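Long-range contact in Sf11-rnase (Nicotiana alata, PDB 1IOO), which cleaves RNA as a T2-family ribonuclease of the style and is associated with self-incompatibility, the rejection of a plant's own pollen: residues A[24-29]-A[66-71]. Numbering follows the deposited sequence.
Sequences IAPNNF and HWMQLK. With NAG (2-acetamido-2-deoxy-beta-D-glucopyranose), chain C.
In this RNase T2 fold the loop before strand 30-37 packs through Pro-26 on Met-68 and Leu-70 of the loop after helix 57-66, a worked example of how a proline ring joins two irregular segments without a hydrogen bond between them. Pro-26 CG lies 3.8 Å from Met-68 SD and at the same distance from the terminal CE. In Met-68, CG stands anti to the backbone N (chi1 -166°), an extended second torsion carries SD out to the ring, and the chain bends only at chi3 (-70°), which sets CE beside the proline. Next along the ring, Pro-26 CD meets the methyl CD2 of Leu-70 at 3.8 Å. An alanine in place of Pro-26 would probably leave Met-68 SD and CE and the Leu-70 methyl without this apolar partner, opening a gap between the loops. The second loop also reaches into the active-site region: Gln-69 and Leu-70 probably belong to the site for the RNA 3'-phosphate, as in related enzymes. The Gln-69 side chain is held by hydrogen bonds, OE1 with the backbone N of Ser-83 and of Trp-84 and NE2 with Gly-77 O. Two residues beyond Pro-26, Asn-28 carries the N-linked glycan. Asn-28 ND2 is bonded covalently to NAG C1 (1.5 Å), while Asn-28 OD1 accepts a bent hydrogen bond from Phe-29 N, 3.0 Å away and above the carbonyl plane.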
loop_
_atom_site.group_PDB
_atom_site.type_symbol
_atom_site.label_atom_id
_atom_site.label_comp_id
_atom_site.label_asym_id
_atom_site.label_seq_id
_atom_site.Cartn_x
_atom_site.Cartn_y
_atom_site.Cartn_z
ATOM N N ILE A 24 14.532 -4.821 8.629
ATOM C CA ILE A 24 13.815 -5.976 9.145
ATOM C C ILE A 24 12.339 -5.810 8.824
ATOM O O ILE A 24 11.782 -4.739 9.047
ATOM C CB ILE A 24 13.975 -6.102 10.687
ATOM C CG1 ILE A 24 15.438 -6.378 11.047
ATOM C CG2 ILE A 24 13.072 -7.209 11.222
ATOM C CD1 ILE A 24 15.973 -7.696 10.532
ATOM N N ALA A 25 11.715 -6.843 8.270
ATOM C CA ALA A 25 10.306 -6.754 7.894
ATOM C C ALA A 25 9.401 -6.639 9.115
ATOM O O ALA A 25 9.392 -7.520 9.972
ATOM C CB ALA A 25 9.904 -7.968 7.070
ATOM N N PRO A 26 8.641 -5.533 9.226
ATOM C CA PRO A 26 7.742 -5.387 10.376
ATOM C C PRO A 26 6.649 -6.446 10.293
ATOM O O PRO A 26 6.299 -6.888 9.200
ATOM C CB PRO A 26 7.162 -3.989 10.187
ATOM C CG PRO A 26 8.252 -3.262 9.470
ATOM C CD PRO A 26 8.710 -4.277 8.455
ATOM N N ASN A 27 6.115 -6.853 11.441
ATOM C CA ASN A 27 5.040 -7.850 11.466
ATOM C C ASN A 27 3.679 -7.176 11.357
ATOM O O ASN A 27 2.731 -7.532 12.055
ATOM C CB ASN A 27 5.091 -8.693 12.746
ATOM C CG ASN A 27 3.976 -9.727 12.801
ATOM O OD1 ASN A 27 3.821 -10.538 11.887
ATOM N ND2 ASN A 27 3.190 -9.698 13.871
ATOM N N ASN A 28 3.594 -6.199 10.467
ATOM C CA ASN A 28 2.365 -5.462 10.248
ATOM C C ASN A 28 2.391 -4.830 8.878
ATOM O O ASN A 28 3.465 -4.631 8.309
ATOM C CB ASN A 28 2.235 -4.379 11.316
ATOM C CG ASN A 28 0.798 -3.963 11.574
ATOM O OD1 ASN A 28 -0.142 -4.475 10.966
ATOM N ND2 ASN A 28 0.642 -3.025 12.504
ATOM N N PHE A 29 1.222 -4.524 8.332
ATOM C CA PHE A 29 1.173 -3.900 7.025
ATOM C C PHE A 29 1.799 -2.523 7.068
ATOM O O PHE A 29 1.707 -1.815 8.072
ATOM C CB PHE A 29 -0.267 -3.776 6.511
ATOM C CG PHE A 29 -0.893 -5.087 6.150
ATOM C CD1 PHE A 29 -1.497 -5.871 7.123
ATOM C CD2 PHE A 29 -0.853 -5.555 4.838
ATOM C CE1 PHE A 29 -2.052 -7.104 6.804
ATOM C CE2 PHE A 29 -1.403 -6.790 4.504
ATOM C CZ PHE A 29 -2.004 -7.568 5.490
ATOM N N HIS A 66 5.573 3.800 9.577
ATOM C CA HIS A 66 4.368 3.448 8.825
ATOM C C HIS A 66 4.601 3.296 7.330
ATOM O O HIS A 66 3.847 2.593 6.660
ATOM C CB HIS A 66 3.277 4.473 9.103
ATOM C CG HIS A 66 2.838 4.484 10.531
ATOM N ND1 HIS A 66 3.151 5.503 11.406
ATOM C CD2 HIS A 66 2.164 3.560 11.253
ATOM C CE1 HIS A 66 2.687 5.202 12.607
ATOM N NE2 HIS A 66 2.085 4.028 12.541
ATOM N N TRP A 67 5.608 3.984 6.808
ATOM C CA TRP A 67 5.965 3.895 5.392
ATOM C C TRP A 67 7.428 3.492 5.269
ATOM O O TRP A 67 8.187 4.056 4.483
ATOM C CB TRP A 67 5.738 5.252 4.704
ATOM C CG TRP A 67 5.609 5.200 3.190
ATOM C CD1 TRP A 67 6.284 4.378 2.325
ATOM C CD2 TRP A 67 4.801 6.057 2.373
ATOM N NE1 TRP A 67 5.945 4.675 1.022
ATOM C CE2 TRP A 67 5.038 5.702 1.025
ATOM C CE3 TRP A 67 3.902 7.093 2.651
ATOM C CZ2 TRP A 67 4.405 6.346 -0.043
ATOM C CZ3 TRP A 67 3.273 7.735 1.591
ATOM C CH2 TRP A 67 3.530 7.358 0.260
ATOM N N MET A 68 7.819 2.504 6.064
ATOM C CA MET A 68 9.198 2.062 6.092
ATOM C C MET A 68 9.711 1.736 4.700
ATOM O O MET A 68 9.067 1.009 3.943
ATOM C CB MET A 68 9.347 0.841 7.002
ATOM C CG MET A 68 10.793 0.528 7.359
ATOM S SD MET A 68 10.966 -0.845 8.512
ATOM C CE MET A 68 10.322 -0.128 10.040
ATOM N N GLN A 69 10.859 2.310 4.358
ATOM C CA GLN A 69 11.499 2.043 3.077
ATOM C C GLN A 69 12.358 0.790 3.213
ATOM O O GLN A 69 13.555 0.858 3.484
ATOM C CB GLN A 69 12.314 3.267 2.672
ATOM C CG GLN A 69 11.462 4.542 2.664
ATOM C CD GLN A 69 12.285 5.803 2.531
ATOM O OE1 GLN A 69 12.357 6.406 1.460
ATOM N NE2 GLN A 69 12.918 6.209 3.625
ATOM N N LEU A 70 11.698 -0.351 3.049
ATOM C CA LEU A 70 12.270 -1.676 3.268
ATOM C C LEU A 70 13.526 -1.977 2.451
ATOM O O LEU A 70 14.345 -2.786 2.879
ATOM C CB LEU A 70 11.205 -2.734 2.973
ATOM C CG LEU A 70 9.947 -2.633 3.842
ATOM C CD1 LEU A 70 8.896 -3.607 3.329
ATOM C CD2 LEU A 70 10.304 -2.921 5.293
ATOM N N LYS A 71 13.689 -1.349 1.295
ATOM C CA LYS A 71 14.829 -1.666 0.424
ATOM C C LYS A 71 16.119 -0.943 0.817
ATOM O O LYS A 71 17.185 -1.255 0.281
ATOM C CB LYS A 71 14.486 -1.322 -1.028
ATOM C CG LYS A 71 13.433 -2.226 -1.643
ATOM C CD LYS A 71 12.604 -1.501 -2.692
ATOM C CE LYS A 71 13.432 -1.017 -3.866
ATOM N NZ LYS A 71 12.564 -0.323 -4.866
HETATM C C1 NAG C . -0.675 -2.554 12.887
HETATM C C2 NAG C . -0.710 -2.414 14.418
HETATM C C3 NAG C . -2.019 -1.777 14.875
HETATM C C4 NAG C . -2.200 -0.446 14.159
HETATM C C5 NAG C . -2.193 -0.694 12.649
HETATM C C6 NAG C . -2.342 0.590 11.860
HETATM C C7 NAG C . 0.107 -3.831 16.191
HETATM C C8 NAG C . -0.065 -5.134 16.951
HETATM N N2 NAG C . -0.550 -3.714 15.041
HETATM O O3 NAG C . -1.978 -1.565 16.279
HETATM O O4 NAG C . -3.445 0.151 14.556
HETATM O O5 NAG C . -0.933 -1.285 12.259
HETATM O O6 NAG C . -1.211 1.430 12.035
HETATM O O7 NAG C . 0.832 -2.941 16.648
#